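Local coordinates for flavodoxin (Aquifex aeolicus, PDB 2ARK), which probably serves as a low-potential electron donor to redox enzymes, carrying the electrons on a bound FMN cofactor, at residues Glu48-Ala53 and Gly84-Lys89; Ser60-Gly65 and Ala93-Gly98; Ala162-Ile167 and Glu174-Ile179. All coordinates share one frame; numbering follows the deposited sequence.

Interaction 1: residues Glu48-Ala53 and Gly84-Lys89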
# COMPACT_ATOMS: atom_id res chain seq x y z
N GLU A 48 -16.18 -11.32 -21.13
CA GLU A 48 -16.87 -12.61 -20.99
C GLU A 48 -16.04 -13.69 -20.29
O GLU A 48 -16.60 -14.54 -19.59
CB GLU A 48 -17.36 -13.14 -22.36
CG GLU A 48 -18.61 -12.45 -22.91
CD GLU A 48 -18.33 -11.07 -23.54
OE1 GLU A 48 -17.28 -10.91 -24.20
OE2 GLU A 48 -19.17 -10.15 -23.37
N ASP A 49 -14.72 -13.65 -20.47
CA ASP A 49 -13.78 -14.50 -19.73
C ASP A 49 -13.91 -14.30 -18.25
O ASP A 49 -13.81 -15.26 -17.49
CB ASP A 49 -12.33 -14.19 -20.12
CG ASP A 49 -12.00 -14.66 -21.51
OD1 ASP A 49 -12.55 -15.72 -21.88
OD2 ASP A 49 -11.22 -13.96 -22.23
N VAL A 50 -14.14 -13.04 -17.86
CA VAL A 50 -14.16 -12.65 -16.45
C VAL A 50 -15.48 -13.08 -15.85
O VAL A 50 -15.53 -13.65 -14.76
CB VAL A 50 -13.86 -11.11 -16.28
CG1 VAL A 50 -14.16 -10.62 -14.87
CG2 VAL A 50 -12.39 -10.80 -16.65
N LEU A 51 -16.55 -12.83 -16.59
CA LEU A 51 -17.88 -13.34 -16.25
C LEU A 51 -17.93 -14.86 -16.08
O LEU A 51 -18.65 -15.39 -15.25
CB LEU A 51 -18.88 -12.91 -17.32
CG LEU A 51 -19.24 -11.43 -17.30
CD1 LEU A 51 -19.90 -11.05 -18.63
CD2 LEU A 51 -20.17 -11.16 -16.11
N TRP A 52 -17.17 -15.56 -16.91
CA TRP A 52 -17.06 -17.00 -16.84
C TRP A 52 -16.32 -17.44 -15.57
O TRP A 52 -16.71 -18.42 -14.95
CB TRP A 52 -16.37 -17.49 -18.11
CG TRP A 52 -16.01 -18.92 -18.15
CD1 TRP A 52 -16.80 -19.96 -18.57
CD2 TRP A 52 -14.75 -19.50 -17.74
NE1 TRP A 52 -16.11 -21.15 -18.46
CE2 TRP A 52 -14.86 -20.90 -17.96
CE3 TRP A 52 -13.54 -18.98 -17.24
CZ2 TRP A 52 -13.79 -21.78 -17.68
CZ3 TRP A 52 -12.49 -19.86 -16.97
CH2 TRP A 52 -12.62 -21.24 -17.18
N ALA A 53 -15.29 -16.70 -15.16
CA ALA A 53 -14.38 -17.11 -14.07
C ALA A 53 -14.99 -17.12 -12.67
O ALA A 53 -15.71 -16.19 -12.28
CB ALA A 53 -13.13 -16.25 -14.07
N GLY A 84 -19.59 -3.43 -10.22
CA GLY A 84 -20.71 -3.35 -9.31
C GLY A 84 -21.61 -4.55 -9.43
O GLY A 84 -22.43 -4.76 -8.58
N GLU A 85 -21.46 -5.34 -10.49
CA GLU A 85 -22.34 -6.49 -10.67
C GLU A 85 -21.56 -7.81 -10.74
O GLU A 85 -22.12 -8.84 -11.12
CB GLU A 85 -23.26 -6.31 -11.89
CG GLU A 85 -22.54 -6.58 -13.23
CD GLU A 85 -23.46 -6.53 -14.46
OE1 GLU A 85 -24.56 -7.12 -14.43
OE2 GLU A 85 -23.08 -5.89 -15.48
N ILE A 86 -20.29 -7.79 -10.38
CA ILE A 86 -19.51 -9.03 -10.36
C ILE A 86 -18.80 -9.27 -9.04
O ILE A 86 -17.79 -9.95 -9.02
CB ILE A 86 -18.49 -9.14 -11.57
CG1 ILE A 86 -17.54 -7.96 -11.61
CG2 ILE A 86 -19.24 -9.30 -12.88
CD1 ILE A 86 -16.44 -8.09 -12.60
N ASP A 87 -19.34 -8.74 -7.94
CA ASP A 87 -18.77 -8.90 -6.60
C ASP A 87 -18.66 -10.35 -6.20
O ASP A 87 -19.50 -11.17 -6.58
CB ASP A 87 -19.63 -8.20 -5.57
CG ASP A 87 -19.72 -6.69 -5.78
OD1 ASP A 87 -20.15 -6.25 -6.87
OD2 ASP A 87 -19.38 -5.95 -4.83
N GLY A 88 -17.63 -10.68 -5.42
CA GLY A 88 -17.51 -12.02 -4.84
C GLY A 88 -16.81 -13.05 -5.71
O GLY A 88 -16.83 -14.24 -5.40
N LYS A 89 -16.20 -12.61 -6.81
CA LYS A 89 -15.23 -13.45 -7.50
C LYS A 89 -14.03 -13.51 -6.61
O LYS A 89 -13.84 -12.62 -5.78
CB LYS A 89 -14.87 -12.92 -8.90
CG LYS A 89 -15.90 -13.29 -9.93
CD LYS A 89 -15.64 -12.66 -11.27
CE LYS A 89 -16.96 -12.56 -12.03
NZ LYS A 89 -17.58 -13.89 -12.21
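Lys89 reaches across from the loop that precedes strand 90-97 and sets its ammonium group against the C-terminal end of helix 47-52. Lys89 NZ donates to Ala53 O at 3.0 Å, the C=O...donor angle being 163°, so the nitrogen lies nearly in line with that carbonyl. A second bond, from Lys89 NZ to Val50 O at 3.3 Å, is weak. The lysine chain runs out extended as far as CE and then bends (chi4 -59°), which carries NZ to the two oxygens, while its methylenes lie beside the same carbonyls, with Lys89 CE 3.3 Å from Val50 O. This is the tight part of the contact: Lys89, Val50 and Ala53 are buried, and a positive charge placed among carbonyls at the C-terminal end of a helix is probably stabilised by the helix dipole.

Ile86 makes the looser part. Its CG1 stands between the backbone N and the carbonyl carbon (chi1 56°), and its two arms divide between neighbours on the helix. Ile86 CD1 meets Val50 CG1 at 4.1 Å, and Ile86 CG2 meets Leu51 CD2 at 3.8 Å; in both pairs the side chains cross at about a right angle and touch through methyl groups. Leu51 belongs to the solvent side, an exposed residue that turns only the end of its side chain back to Ile86.

The contact thus joins the end of one helix to a crossover loop of the flavodoxin fold. Val50 and Ala53 also rest on Leu8 of strand 5-11, and Ile86 and Lys89 pack on Phe120. Beyond the loop lies the second subunit, where Thr126 of that chain hydrogen-bonds Asp87, while helix 47-52 leads on into strand 55-61 and Lys89 into strand 90-97.

Interaction 2: residues Ser60-Gly65 and Ala93-Gly98; sequences SPTNMG and AFSSSG
Ser95 OG stands anti to its backbone N (chi1 -173°) and Thr62 OG1 anti to its carbonyl carbon (chi1 -63°), which brings the two hydroxyls to 2.8 Å from each other. They meet at the C-terminal ends of two parallel strands, 55-61 and 90-97, in a beta-alpha-beta unit of the flavodoxin-like fold. Ser95 OG gives its proton to Ser60 O at 2.8 Å, a side-chain link between the two strands. Before and after this bridge the main chains bond directly: Ser60 N to Phe94 O at 3.0 Å, and Thr62 N to Ser96 O at 2.7 Å with an N-H...O angle of 166°.

Ser60 OG donates to the carbonyl O of the next residue, Pro61, and also meets Ser68 N, which ties the strand end to the following loop. Ser96 OG and Ser97 OG look elsewhere, to Gly143 O and to Asn104 OD1. In flavodoxins the FMN binds at this end of the sheet, and a phosphate ion beside Pro61 is consistent with a pocket here. Helix 104-117 packs on Thr62 and Ser95 through Ala107. Thr62 also touches Ser97, CB to CB at 3.6 Å.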
# COMPACT_ATOMS: atom_id res chain seq x y z
N SER A 60 1.29 -9.25 -13.87
CA SER A 60 1.82 -8.14 -14.62
C SER A 60 3.30 -8.06 -14.35
O SER A 60 3.74 -8.41 -13.25
CB SER A 60 1.19 -6.85 -14.12
OG SER A 60 1.74 -5.69 -14.76
N PRO A 61 4.08 -7.56 -15.33
CA PRO A 61 5.45 -7.17 -14.97
C PRO A 61 5.37 -6.05 -13.92
O PRO A 61 4.39 -5.30 -13.89
CB PRO A 61 6.01 -6.63 -16.30
CG PRO A 61 4.78 -6.26 -17.14
CD PRO A 61 3.76 -7.29 -16.74
N THR A 62 6.38 -5.94 -13.06
CA THR A 62 6.45 -4.78 -12.18
C THR A 62 6.87 -3.60 -12.99
O THR A 62 8.01 -3.51 -13.39
CB THR A 62 7.49 -5.00 -11.06
OG1 THR A 62 7.07 -6.11 -10.27
CG2 THR A 62 7.62 -3.76 -10.13
N ASN A 63 5.95 -2.69 -13.25
CA ASN A 63 6.29 -1.49 -14.03
C ASN A 63 6.17 -0.23 -13.15
O ASN A 63 5.05 0.20 -12.81
CB ASN A 63 5.41 -1.37 -15.30
CG ASN A 63 5.72 -2.44 -16.37
OD1 ASN A 63 4.94 -2.63 -17.31
ND2 ASN A 63 6.85 -3.12 -16.25
N MSE A 64 7.31 0.35 -12.81
CA MSE A 64 7.38 1.46 -11.88
C MSE A 64 6.67 1.10 -10.57
O MSE A 64 5.99 1.93 -9.98
CB MSE A 64 6.83 2.75 -12.50
CG MSE A 64 7.47 3.14 -13.84
SE MSE A 64 9.53 3.31 -13.82
CE MSE A 64 10.25 1.27 -13.98
N GLY A 65 6.82 -0.14 -10.15
CA GLY A 65 6.27 -0.59 -8.88
C GLY A 65 4.81 -1.01 -8.92
O GLY A 65 4.25 -1.32 -7.89
N ALA A 93 -2.81 -12.34 -7.42
CA ALA A 93 -1.92 -11.50 -8.22
C ALA A 93 -0.60 -12.21 -8.41
O ALA A 93 -0.23 -13.04 -7.58
CB ALA A 93 -1.68 -10.11 -7.49
N PHE A 94 0.13 -11.88 -9.47
CA PHE A 94 1.55 -12.31 -9.57
C PHE A 94 2.37 -11.35 -10.42
O PHE A 94 1.81 -10.58 -11.21
CB PHE A 94 1.69 -13.76 -10.05
CG PHE A 94 1.04 -14.04 -11.40
CD1 PHE A 94 -0.33 -14.33 -11.49
CD2 PHE A 94 1.83 -14.10 -12.57
CE1 PHE A 94 -0.92 -14.62 -12.73
CE2 PHE A 94 1.25 -14.41 -13.82
CZ PHE A 94 -0.13 -14.65 -13.91
N SER A 95 3.69 -11.34 -10.24
CA SER A 95 4.49 -10.30 -10.87
C SER A 95 5.97 -10.65 -10.91
O SER A 95 6.50 -11.31 -9.98
CB SER A 95 4.31 -8.96 -10.11
OG SER A 95 4.94 -7.87 -10.78
N SER A 96 6.61 -10.21 -11.99
CA SER A 96 8.02 -10.43 -12.21
C SER A 96 8.60 -9.03 -12.25
O SER A 96 8.00 -8.14 -12.87
CB SER A 96 8.22 -11.12 -13.57
OG SER A 96 9.59 -11.30 -13.88
N SER A 97 9.73 -8.83 -11.58
CA SER A 97 10.45 -7.54 -11.59
C SER A 97 11.86 -7.73 -12.10
O SER A 97 12.26 -8.83 -12.36
CB SER A 97 10.47 -6.91 -10.19
OG SER A 97 11.00 -7.83 -9.25
N GLY A 98 12.59 -6.63 -12.24
CA GLY A 98 13.97 -6.63 -12.70
C GLY A 98 14.88 -7.20 -11.63
O GLY A 98 15.92 -7.78 -11.93

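Interaction 3: residues Ala162-Ile167 and Glu174-Ile179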
# COMPACT_ATOMS: atom_id res chain seq x y z
N ALA A 162 -7.44 -22.55 -7.16
CA ALA A 162 -8.37 -23.60 -7.57
C ALA A 162 -9.02 -24.24 -6.34
O ALA A 162 -10.20 -24.57 -6.36
CB ALA A 162 -7.65 -24.64 -8.39
N GLU A 163 -8.22 -24.39 -5.29
CA GLU A 163 -8.69 -24.89 -4.00
C GLU A 163 -9.70 -23.96 -3.33
O GLU A 163 -10.68 -24.42 -2.79
CB GLU A 163 -7.49 -25.14 -3.10
CG GLU A 163 -6.69 -26.39 -3.51
CD GLU A 163 -5.33 -26.51 -2.77
OE1 GLU A 163 -4.83 -25.47 -2.26
OE2 GLU A 163 -4.77 -27.64 -2.73
N TRP A 164 -9.48 -22.64 -3.37
CA TRP A 164 -10.45 -21.71 -2.78
C TRP A 164 -11.75 -21.70 -3.60
O TRP A 164 -12.86 -21.65 -3.05
CB TRP A 164 -9.91 -20.27 -2.68
CG TRP A 164 -8.81 -20.02 -1.67
CD1 TRP A 164 -7.85 -19.08 -1.78
CD2 TRP A 164 -8.56 -20.69 -0.42
NE1 TRP A 164 -7.01 -19.11 -0.69
CE2 TRP A 164 -7.43 -20.08 0.17
CE3 TRP A 164 -9.19 -21.75 0.26
CZ2 TRP A 164 -6.88 -20.48 1.39
CZ3 TRP A 164 -8.65 -22.16 1.50
CH2 TRP A 164 -7.51 -21.52 2.05
N VAL A 165 -11.61 -21.76 -4.93
CA VAL A 165 -12.78 -21.93 -5.81
C VAL A 165 -13.56 -23.20 -5.46
O VAL A 165 -14.76 -23.16 -5.35
CB VAL A 165 -12.39 -21.93 -7.29
CG1 VAL A 165 -13.54 -22.50 -8.17
CG2 VAL A 165 -11.98 -20.52 -7.74
N ALA A 166 -12.84 -24.30 -5.26
CA ALA A 166 -13.41 -25.60 -4.94
C ALA A 166 -14.12 -25.63 -3.59
O ALA A 166 -15.16 -26.30 -3.44
CB ALA A 166 -12.32 -26.66 -4.96
N ILE A 167 -13.54 -24.94 -2.62
CA ILE A 167 -14.09 -24.88 -1.26
C ILE A 167 -15.31 -23.99 -1.21
O ILE A 167 -16.39 -24.42 -0.80
CB ILE A 167 -13.02 -24.41 -0.23
CG1 ILE A 167 -12.00 -25.52 -0.00
CG2 ILE A 167 -13.64 -24.01 1.11
CD1 ILE A 167 -10.74 -25.05 0.72
N GLU A 174 -14.68 -30.08 2.91
CA GLU A 174 -13.70 -31.02 3.49
C GLU A 174 -12.24 -30.65 3.17
O GLU A 174 -11.33 -30.98 3.93
CB GLU A 174 -14.00 -32.45 3.01
CG GLU A 174 -13.79 -32.67 1.46
CD GLU A 174 -15.09 -32.67 0.62
OE1 GLU A 174 -14.98 -32.83 -0.63
OE2 GLU A 174 -16.21 -32.53 1.18
N LEU A 175 -12.04 -29.96 2.05
CA LEU A 175 -10.72 -29.51 1.63
C LEU A 175 -10.08 -28.48 2.55
O LEU A 175 -8.86 -28.34 2.56
CB LEU A 175 -10.78 -28.91 0.22
CG LEU A 175 -10.22 -29.66 -0.98
CD1 LEU A 175 -10.28 -28.78 -2.24
CD2 LEU A 175 -8.79 -30.18 -0.71
N LEU A 176 -10.90 -27.75 3.29
CA LEU A 176 -10.38 -26.67 4.14
C LEU A 176 -9.39 -27.23 5.16
O LEU A 176 -8.24 -26.76 5.24
CB LEU A 176 -11.51 -25.91 4.83
CG LEU A 176 -11.53 -24.38 4.78
CD1 LEU A 176 -12.42 -23.89 5.93
CD2 LEU A 176 -10.15 -23.72 4.81
N GLU A 177 -9.83 -28.24 5.91
CA GLU A 177 -9.01 -28.88 6.94
C GLU A 177 -7.85 -29.67 6.35
O GLU A 177 -6.77 -29.69 6.92
CB GLU A 177 -9.88 -29.78 7.83
CG GLU A 177 -9.44 -29.84 9.32
CD GLU A 177 -9.13 -28.44 9.92
OE1 GLU A 177 -8.25 -28.39 10.81
OE2 GLU A 177 -9.75 -27.41 9.53
N LYS A 178 -8.08 -30.32 5.22
CA LYS A 178 -7.01 -30.98 4.52
C LYS A 178 -5.85 -29.99 4.30
O LYS A 178 -4.70 -30.28 4.65
CB LYS A 178 -7.50 -31.53 3.18
CG LYS A 178 -6.40 -31.58 2.08
CD LYS A 178 -6.75 -32.46 0.85
CE LYS A 178 -6.81 -33.94 1.18
NZ LYS A 178 -5.43 -34.49 1.32
N ILE A 179 -6.17 -28.81 3.75
CA ILE A 179 -5.18 -27.80 3.46
C ILE A 179 -4.55 -27.24 4.73
O ILE A 179 -3.33 -27.07 4.80
CB ILE A 179 -5.73 -26.67 2.55
CG1 ILE A 179 -6.05 -27.22 1.15
CG2 ILE A 179 -4.73 -25.50 2.42
CD1 ILE A 179 -7.15 -26.40 0.43
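Ile167 and Leu175 cross obliquely beside the turn of a helical hairpin, CG1 of the isoleucine lying 3.6 Å from CB of the leucine. Ile167 CG1 is anti to the carbonyl carbon (chi1 -72°), and CD1 beyond it reaches the backbone of Leu176, 3.7 Å from its N, and CD1 of Ile179 at 3.8 Å. Leu175 sends CD1 to the Ala166 methyl. Trp164 and Leu176 cross at about a right angle, with ring atom CZ3 4.0 Å from Leu176 CD2. Glu163 runs at a slant over Ile179: its atoms from CB to the carboxylate all come near CD1 of Ile179, with OE1 at 3.7 Å, while Arg160 holds OE1 in a salt bridge. An alanine at Glu163 would probably open a gap beside Ile179 and leave Arg160 without this carboxylate mate.

No hydrogen bond links the two segments, and their axes come no nearer than 10.5 Å, the directions 146° apart. Helix 175-181 thus packs against the C-terminal end of helix 148-168, whose Trp164 meets Phe123 of strand 121-128 edge-to-face and packs on Leu121 of the second subunit, while Ala166 rests on Leu32 after helix 17-30.

How the interactions relate
From the N terminus, helix 47-52 supplies the first half of interaction 1 and strand 55-61 the first half of interaction 2. The chain then passes through helix 69-78 to residues 84-89, which close interaction 1, and along strand 90-97, which closes interaction 2. The two loops therefore cross, and their centres lie 24 Å apart: one ties a helix end to a crossover loop, the other joins two neighbouring strands of the parallel sheet. Interaction 3 follows in series, closing the short turn between the last two helices, across the chain's centre from interaction 2. Interactions 1 and 3 do not touch each other, yet both meet the second subunit.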